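Local coordinates for protein putative secreted endoglycosylceramidase (Rhodococcus hoagii, PDB 6JYZ) that probably cleaves the linkage between galactose and ceramide in galactosylceramides, acting as a secreted glycoside hydrolase of family 5, at residues G238-Y241 against Q242-A246; F262-S265 against A266-A270; L454-D458 against G459-L463. One frame throughout, in Å; residues are numbered along the deposited sequence.

Contact 1 of 3, residues G238-Y241 against Q242-A246; sequences GRFY and QRAIA
Gln242 points its CG away from its own backbone N (chi1 178°) and stays extended beyond it, which carries its amide outward, where a water can bridge it to the carbonyl of Arg239, while Ile245 turns CG1 to the side of its own N (chi1 -69°), over the carbonyl of Tyr241. Both lie on helix 230-251, one of the outer helices of the (beta/alpha)8 barrel characteristic of family 5. The helix here shows four successive i to i+4 bonds with N-H...O angles of at least 159°. Gln242 N reaches Gly238 O at 2.9 Å and Arg243 N reaches Arg239 O at 3.2 Å. Ala244 N follows to Phe240 O at 2.9 Å, and Ile245 N to Tyr241 O at 2.8 Å. The longest involves Arg239 O, which also accepts from a water. That water donates to Arg239 O at 2.8 Å and to Gln242 OE1 at 2.8 Å, so Arg239 O is gripped twice, and the bridge probably limits how the Gln242 amide can swing on this more accessible side. The inward side is largely apolar, though the Tyr241 hydroxyl bonds to Glu263 O. Phe240 CE1 approaches the Ala244 methyl, CB, obliquely at 4.2 Å, one turn further on; beyond them Phe186 meets the Phe240 ring edge-to-face, and Leu197 and Val198 of helix 193-206 also touch it. The guanidinium of Arg243 leads away from this turn, its NH1 forming a salt bridge with Asp189. Packing is close at Ile245, whose CG1 lies 3.1 Å from Tyr241 O, the same oxygen that accepts the Ile245 N-H.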
loop_
_atom_site.group_PDB
_atom_site.type_symbol
_atom_site.label_atom_id
_atom_site.label_comp_id
_atom_site.label_asym_id
_atom_site.label_seq_id
_atom_site.Cartn_x
_atom_site.Cartn_y
_atom_site.Cartn_z
ATOM N N GLY A 238 6.959 -16.988 -1.955
ATOM C CA GLY A 238 6.164 -17.360 -3.131
ATOM C C GLY A 238 5.300 -18.567 -2.847
ATOM O O GLY A 238 4.150 -18.631 -3.348
ATOM N N ARG A 239 5.777 -19.546 -2.089
ATOM C CA ARG A 239 4.970 -20.734 -1.785
ATOM C C ARG A 239 3.723 -20.337 -1.016
ATOM O O ARG A 239 2.618 -20.853 -1.308
ATOM C CB ARG A 239 5.787 -21.706 -0.948
ATOM C CG ARG A 239 5.156 -23.081 -0.840
ATOM C CD ARG A 239 5.952 -23.997 0.109
ATOM N NE ARG A 239 7.324 -24.219 -0.355
ATOM C CZ ARG A 239 7.683 -25.200 -1.187
ATOM N NH1 ARG A 239 6.771 -25.981 -1.744
ATOM N NH2 ARG A 239 8.950 -25.332 -1.534
ATOM N N PHE A 240 3.813 -19.391 -0.103
ATOM C CA PHE A 240 2.666 -18.870 0.594
ATOM C C PHE A 240 1.749 -18.139 -0.406
ATOM O O PHE A 240 0.510 -18.366 -0.389
ATOM C CB PHE A 240 3.092 -17.914 1.711
ATOM C CG PHE A 240 1.980 -16.975 2.135
ATOM C CD1 PHE A 240 0.818 -17.493 2.732
ATOM C CD2 PHE A 240 2.052 -15.620 1.910
ATOM C CE1 PHE A 240 -0.248 -16.644 3.148
ATOM C CE2 PHE A 240 0.997 -14.789 2.269
ATOM C CZ PHE A 240 -0.142 -15.277 2.869
ATOM N N TYR A 241 2.268 -17.298 -1.268
ATOM C CA TYR A 241 1.398 -16.611 -2.205
ATOM C C TYR A 241 0.624 -17.618 -3.055
ATOM O O TYR A 241 -0.578 -17.403 -3.302
ATOM C CB TYR A 241 2.186 -15.701 -3.128
ATOM C CG TYR A 241 2.864 -14.514 -2.486
ATOM C CD1 TYR A 241 2.397 -13.917 -1.341
ATOM C CD2 TYR A 241 3.993 -13.955 -3.076
ATOM C CE1 TYR A 241 3.044 -12.817 -0.763
ATOM C CE2 TYR A 241 4.628 -12.835 -2.578
ATOM C CZ TYR A 241 4.137 -12.261 -1.440
ATOM O OH TYR A 241 4.698 -11.149 -0.881
ATOM N N GLN A 242 1.273 -18.685 -3.513
ATOM C CA GLN A 242 0.570 -19.658 -4.359
ATOM C C GLN A 242 -0.571 -20.270 -3.575
ATOM O O GLN A 242 -1.681 -20.440 -4.135
ATOM C CB GLN A 242 1.599 -20.679 -4.821
ATOM C CG GLN A 242 0.934 -21.777 -5.685
ATOM C CD GLN A 242 1.991 -22.747 -6.161
ATOM O OE1 GLN A 242 2.620 -23.405 -5.338
ATOM N NE2 GLN A 242 2.139 -22.780 -7.472
ATOM N N ARG A 243 -0.363 -20.643 -2.325
ATOM C CA ARG A 243 -1.453 -21.208 -1.516
ATOM C C ARG A 243 -2.566 -20.186 -1.321
ATOM O O ARG A 243 -3.753 -20.555 -1.446
ATOM C CB ARG A 243 -0.909 -21.620 -0.147
ATOM C CG ARG A 243 -0.079 -22.881 -0.134
ATOM C CD ARG A 243 0.311 -23.234 1.304
ATOM N NE ARG A 243 -0.844 -23.634 2.158
ATOM C CZ ARG A 243 -0.793 -24.098 3.488
ATOM N NH1 ARG A 243 0.352 -24.097 4.123
ATOM N NH2 ARG A 243 -1.860 -24.570 4.128
ATOM N N ALA A 244 -2.248 -18.940 -1.032
ATOM C CA ALA A 244 -3.285 -17.944 -0.794
ATOM C C ALA A 244 -4.051 -17.673 -2.072
ATOM O O ALA A 244 -5.296 -17.583 -2.016
ATOM C CB ALA A 244 -2.637 -16.660 -0.318
ATOM N N ILE A 245 -3.390 -17.589 -3.215
ATOM C CA ILE A 245 -4.089 -17.306 -4.484
ATOM C C ILE A 245 -5.048 -18.463 -4.763
ATOM O O ILE A 245 -6.211 -18.188 -5.177
ATOM C CB ILE A 245 -3.074 -17.150 -5.621
ATOM C CG1 ILE A 245 -2.281 -15.870 -5.422
ATOM C CG2 ILE A 245 -3.780 -17.137 -6.986
ATOM C CD1 ILE A 245 -1.010 -15.768 -6.297
ATOM N N ALA A 246 -4.654 -19.724 -4.580
ATOM C CA ALA A 246 -5.592 -20.807 -4.933
ATOM C C ALA A 246 -6.800 -20.708 -4.017
ATOM O O ALA A 246 -7.933 -20.935 -4.471
ATOM C CB ALA A 246 -4.891 -22.154 -4.730
HETATM O O HOH W 1 2.344 -23.359 -2.600
#

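Contact 2 of 3, residues F262-S265 against A266-A270; sequences FEPS and ALWSA
Ser265 meets the next turn through two oxygens. Its OG accepts from Leu267 N at 2.9 Å, with an N-H...O angle of 150°; this is an ST turn, and it works as a capping bond for the start of the helix that follows. Turned to a chi1 of 92°, the hydroxyl also lies beside the Leu267 side chain, OG to CB 3.3 Å. The carbonyl serves the next residue: Ser265 O accepts from Trp268 N at 3.0 Å, the donor standing 42° out of the carbonyl plane, in an i to i+3 turn. Next to these polar bonds, Pro264 crosses Trp268 at about a right angle, its CG 3.5 Å from Trp268 CB and 3.7 Å from CE3 at the six-membered part of the indole.

A second shell holds the pieces in place. Asp274 OD2 bonds to Ser265 OG, and Ile313, Ala314 and Ala317 of helix 307-321 pack on the indole. Ser269 OG pairs with Glu222, while Glu263, just after strand 259-262, makes a salt bridge with Arg83. Because Ser265 OG accepts from a backbone N-H while facing a carboxylate, its own proton probably goes to Asp274, which would fix the hydroxyl's rotation and sharpen it as an acceptor.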
loop_
_atom_site.group_PDB
_atom_site.type_symbol
_atom_site.label_atom_id
_atom_site.label_comp_id
_atom_site.label_asym_id
_atom_site.label_seq_id
_atom_site.Cartn_x
_atom_site.Cartn_y
_atom_site.Cartn_z
ATOM N N PHE A 262 1.300 -8.690 -4.996
ATOM C CA PHE A 262 2.274 -9.492 -4.250
ATOM C C PHE A 262 3.580 -8.721 -4.176
ATOM O O PHE A 262 3.921 -7.922 -5.055
ATOM C CB PHE A 262 2.486 -10.868 -4.879
ATOM C CG PHE A 262 3.267 -10.825 -6.158
ATOM C CD1 PHE A 262 2.678 -10.547 -7.390
ATOM C CD2 PHE A 262 4.653 -11.080 -6.160
ATOM C CE1 PHE A 262 3.459 -10.459 -8.534
ATOM C CE2 PHE A 262 5.400 -11.001 -7.307
ATOM C CZ PHE A 262 4.809 -10.691 -8.514
ATOM N N GLU A 263 4.317 -9.011 -3.079
ATOM C CA GLU A 263 5.484 -8.201 -2.738
ATOM C C GLU A 263 6.747 -9.043 -2.746
ATOM O O GLU A 263 6.718 -10.238 -2.381
ATOM C CB GLU A 263 5.304 -7.569 -1.360
ATOM C CG GLU A 263 4.104 -6.590 -1.361
ATOM C CD GLU A 263 3.960 -5.957 -0.020
ATOM O OE1 GLU A 263 4.940 -5.625 0.643
ATOM O OE2 GLU A 263 2.764 -5.779 0.440
ATOM N N PRO A 264 7.921 -8.464 -2.957
ATOM C CA PRO A 264 9.169 -9.138 -2.562
ATOM C C PRO A 264 9.247 -9.060 -1.038
ATOM O O PRO A 264 8.413 -8.458 -0.350
ATOM C CB PRO A 264 10.208 -8.180 -3.207
ATOM C CG PRO A 264 9.603 -6.808 -3.024
ATOM C CD PRO A 264 8.107 -7.034 -3.296
ATOM N N SER A 265 10.283 -9.669 -0.473
ATOM C CA SER A 265 10.504 -9.584 0.956
ATOM C C SER A 265 10.726 -8.130 1.370
ATOM O O SER A 265 11.027 -7.230 0.552
ATOM C CB SER A 265 11.660 -10.433 1.473
ATOM O OG SER A 265 12.895 -9.676 1.504
ATOM N N ALA A 266 10.615 -7.901 2.678
ATOM C CA ALA A 266 10.898 -6.607 3.287
ATOM C C ALA A 266 12.285 -6.079 2.924
ATOM O O ALA A 266 12.496 -4.875 3.060
ATOM C CB ALA A 266 10.811 -6.773 4.804
ATOM N N LEU A 267 13.230 -6.950 2.556
ATOM C CA LEU A 267 14.541 -6.434 2.178
ATOM C C LEU A 267 14.456 -5.440 1.048
ATOM O O LEU A 267 15.302 -4.522 0.971
ATOM C CB LEU A 267 15.484 -7.584 1.789
ATOM C CG LEU A 267 15.757 -8.535 2.948
ATOM C CD1 LEU A 267 16.564 -9.737 2.424
ATOM C CD2 LEU A 267 16.481 -7.899 4.114
ATOM N N TRP A 268 13.512 -5.542 0.120
ATOM C CA TRP A 268 13.426 -4.543 -0.965
ATOM C C TRP A 268 13.251 -3.167 -0.386
ATOM O O TRP A 268 13.787 -2.179 -0.939
ATOM C CB TRP A 268 12.241 -4.896 -1.885
ATOM C CG TRP A 268 12.274 -4.130 -3.188
ATOM C CD1 TRP A 268 12.116 -2.769 -3.372
ATOM C CD2 TRP A 268 12.506 -4.691 -4.481
ATOM N NE1 TRP A 268 12.251 -2.468 -4.720
ATOM C CE2 TRP A 268 12.499 -3.615 -5.410
ATOM C CE3 TRP A 268 12.682 -5.981 -4.964
ATOM C CZ2 TRP A 268 12.675 -3.827 -6.784
ATOM C CZ3 TRP A 268 12.868 -6.194 -6.327
ATOM C CH2 TRP A 268 12.881 -5.114 -7.222
ATOM N N SER A 269 12.525 -3.031 0.718
ATOM C CA SER A 269 12.299 -1.727 1.331
ATOM C C SER A 269 13.525 -1.119 1.961
ATOM O O SER A 269 13.432 0.077 2.361
ATOM C CB SER A 269 11.214 -1.819 2.395
ATOM O OG SER A 269 10.025 -2.244 1.771
ATOM N N ALA A 270 14.608 -1.882 2.133
ATOM C CA ALA A 270 15.867 -1.336 2.667
ATOM C C ALA A 270 16.966 -1.266 1.624
ATOM O O ALA A 270 17.960 -0.547 1.853
ATOM C CB ALA A 270 16.306 -2.243 3.807
#

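Contact 3 of 3, residues L454-D458 against G459-L463; sequences LTRVD and GGWRL
Arg456 lies along one face of the Trp461 indole, and this is the tightly packed part of the contact. Its CB sits 4.0 Å from the centroid of the six-membered ring, only 14° off the normal, a CH-pi contact. Further out, the bend at chi3 turns the guanidinium past the rim of the ring, with its own face to Trp461 CZ2, 3.7 Å from Arg456 CZ, although the two planes are 50° apart. On the same side of the hairpin as Trp461, Leu454 CD2 meets Leu463 CB at 3.9 Å. An alanine in place of Trp461 would probably leave the Arg456 side chain without its platform and open a gap beside Pro442. On the opposite side of the hairpin, Val457 CG1 touches Arg462 CG at 3.7 Å.

The solvent side is looser. One water joins Thr455 OG1, 2.6 Å away, to Arg462 O; another donates to Gly460 O and only weakly accepts from Arg456 NH1, which also bonds to Ala439 O. At the exposed turn a CB on Gly459 would fall 2.7 Å from Asp458 O, a clash. With Val457 and Gly460 bonded in both directions across a type II turn, and Thr455 and Arg462 likewise, the arrangement is a two-residue beta hairpin, here part of the C-terminal beta-sandwich domain.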
loop_
_atom_site.group_PDB
_atom_site.type_symbol
_atom_site.label_atom_id
_atom_site.label_comp_id
_atom_site.label_asym_id
_atom_site.label_seq_id
_atom_site.Cartn_x
_atom_site.Cartn_y
_atom_site.Cartn_z
ATOM N N LEU A 454 -15.221 19.993 -17.822
ATOM C CA LEU A 454 -14.395 20.217 -16.654
ATOM C C LEU A 454 -15.345 20.605 -15.542
ATOM O O LEU A 454 -16.065 21.605 -15.688
ATOM C CB LEU A 454 -13.446 21.365 -16.982
ATOM C CG LEU A 454 -11.998 21.067 -17.340
ATOM C CD1 LEU A 454 -11.213 22.364 -17.576
ATOM C CD2 LEU A 454 -11.272 20.250 -16.256
ATOM N N THR A 455 -15.405 19.849 -14.469
ATOM C CA THR A 455 -16.324 19.993 -13.365
ATOM C C THR A 455 -15.507 20.376 -12.134
ATOM O O THR A 455 -14.590 19.641 -11.710
ATOM C CB THR A 455 -17.070 18.664 -13.136
ATOM O OG1 THR A 455 -17.796 18.473 -14.364
ATOM C CG2 THR A 455 -18.017 18.722 -11.942
ATOM N N ARG A 456 -15.845 21.488 -11.468
ATOM C CA ARG A 456 -15.242 21.780 -10.201
ATOM C C ARG A 456 -15.708 20.730 -9.237
ATOM O O ARG A 456 -16.904 20.375 -9.175
ATOM C CB ARG A 456 -15.530 23.215 -9.620
ATOM C CG ARG A 456 -14.764 23.562 -8.349
ATOM C CD ARG A 456 -15.144 24.866 -7.601
ATOM N NE ARG A 456 -14.947 26.029 -8.455
ATOM C CZ ARG A 456 -13.797 26.714 -8.526
ATOM N NH1 ARG A 456 -12.718 26.312 -7.863
ATOM N NH2 ARG A 456 -13.704 27.824 -9.249
ATOM N N VAL A 457 -14.735 20.231 -8.532
ATOM C CA VAL A 457 -15.057 19.284 -7.512
ATOM C C VAL A 457 -14.345 19.805 -6.300
ATOM O O VAL A 457 -13.479 20.752 -6.255
ATOM C CB VAL A 457 -14.727 17.786 -7.869
ATOM C CG1 VAL A 457 -15.320 17.431 -9.238
ATOM C CG2 VAL A 457 -13.127 17.723 -7.913
ATOM N N ASP A 458 -14.610 19.156 -5.195
ATOM C CA ASP A 458 -13.891 19.618 -4.049
ATOM C C ASP A 458 -12.339 19.468 -4.133
ATOM O O ASP A 458 -11.816 18.380 -4.406
ATOM C CB ASP A 458 -14.467 18.821 -2.869
ATOM C CG ASP A 458 -14.083 19.476 -1.569
ATOM O OD1 ASP A 458 -14.262 20.717 -1.441
ATOM O OD2 ASP A 458 -13.814 18.697 -0.628
ATOM N N GLY A 459 -11.512 20.491 -3.939
ATOM C CA GLY A 459 -10.066 20.529 -4.033
ATOM C C GLY A 459 -9.463 20.631 -5.483
ATOM O O GLY A 459 -8.259 20.702 -5.633
ATOM N N GLY A 460 -10.296 20.628 -6.477
ATOM C CA GLY A 460 -9.756 20.636 -7.827
ATOM C C GLY A 460 -10.857 20.513 -8.819
ATOM O O GLY A 460 -11.938 21.079 -8.654
ATOM N N TRP A 461 -10.565 19.748 -9.882
ATOM C CA TRP A 461 -11.364 19.647 -11.062
ATOM C C TRP A 461 -11.297 18.240 -11.604
ATOM O O TRP A 461 -10.231 17.609 -11.558
ATOM C CB TRP A 461 -10.876 20.578 -12.169
ATOM C CG TRP A 461 -10.853 21.999 -11.728
ATOM C CD1 TRP A 461 -9.921 22.614 -10.948
ATOM C CD2 TRP A 461 -11.854 22.962 -12.075
ATOM N NE1 TRP A 461 -10.311 23.911 -10.734
ATOM C CE2 TRP A 461 -11.437 24.164 -11.455
ATOM C CE3 TRP A 461 -13.014 22.940 -12.859
ATOM C CZ2 TRP A 461 -12.212 25.329 -11.548
ATOM C CZ3 TRP A 461 -13.750 24.105 -13.005
ATOM C CH2 TRP A 461 -13.329 25.273 -12.355
ATOM N N ARG A 462 -12.416 17.755 -12.130
ATOM C CA ARG A 462 -12.444 16.479 -12.858
ATOM C C ARG A 462 -12.743 16.754 -14.295
ATOM O O ARG A 462 -13.706 17.510 -14.631
ATOM C CB ARG A 462 -13.486 15.553 -12.250
ATOM C CG ARG A 462 -13.034 14.983 -10.917
ATOM C CD ARG A 462 -11.993 13.825 -11.128
ATOM N NE ARG A 462 -12.596 12.704 -11.831
ATOM C CZ ARG A 462 -13.264 11.729 -11.276
ATOM N NH1 ARG A 462 -13.423 11.745 -9.975
ATOM N NH2 ARG A 462 -13.760 10.789 -12.066
ATOM N N LEU A 463 -12.002 16.175 -15.230
ATOM C CA LEU A 463 -12.190 16.248 -16.638
ATOM C C LEU A 463 -12.778 14.945 -17.132
ATOM O O LEU A 463 -12.301 13.845 -16.754
ATOM C CB LEU A 463 -10.849 16.555 -17.305
ATOM C CG LEU A 463 -10.853 16.338 -18.803
ATOM C CD1 LEU A 463 -11.491 17.477 -19.563
ATOM C CD2 LEU A 463 -9.405 16.190 -19.302
HETATM O O HOH W 2 -16.487 16.552 -15.588
HETATM O O HOH W 3 -11.448 23.558 -7.204
#

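How the contacts relate
Contacts 1 and 2 belong to the catalytic barrel and follow one another along the chain, on an outer helix and on the loop after the next strand. They meet directly: Tyr241 OH lies 2.7 Å from Glu263 O, a probable hydrogen bond, and the Tyr241 ring packs on Phe262. Contact 3 stands apart in the C-terminal domain, across the chain's centre, its nearest atoms about 30 Å from contact 1 and 26 Å from contact 2. Contact 1 is mostly buried, contacts 2 and 3 partly so. Chemistry follows place: repeating helical bonds backed by apolar packing, a serine cap bonded to an aspartate, and a surface hairpin using waters and an arginine laid against a tryptophan by a CH-pi contact.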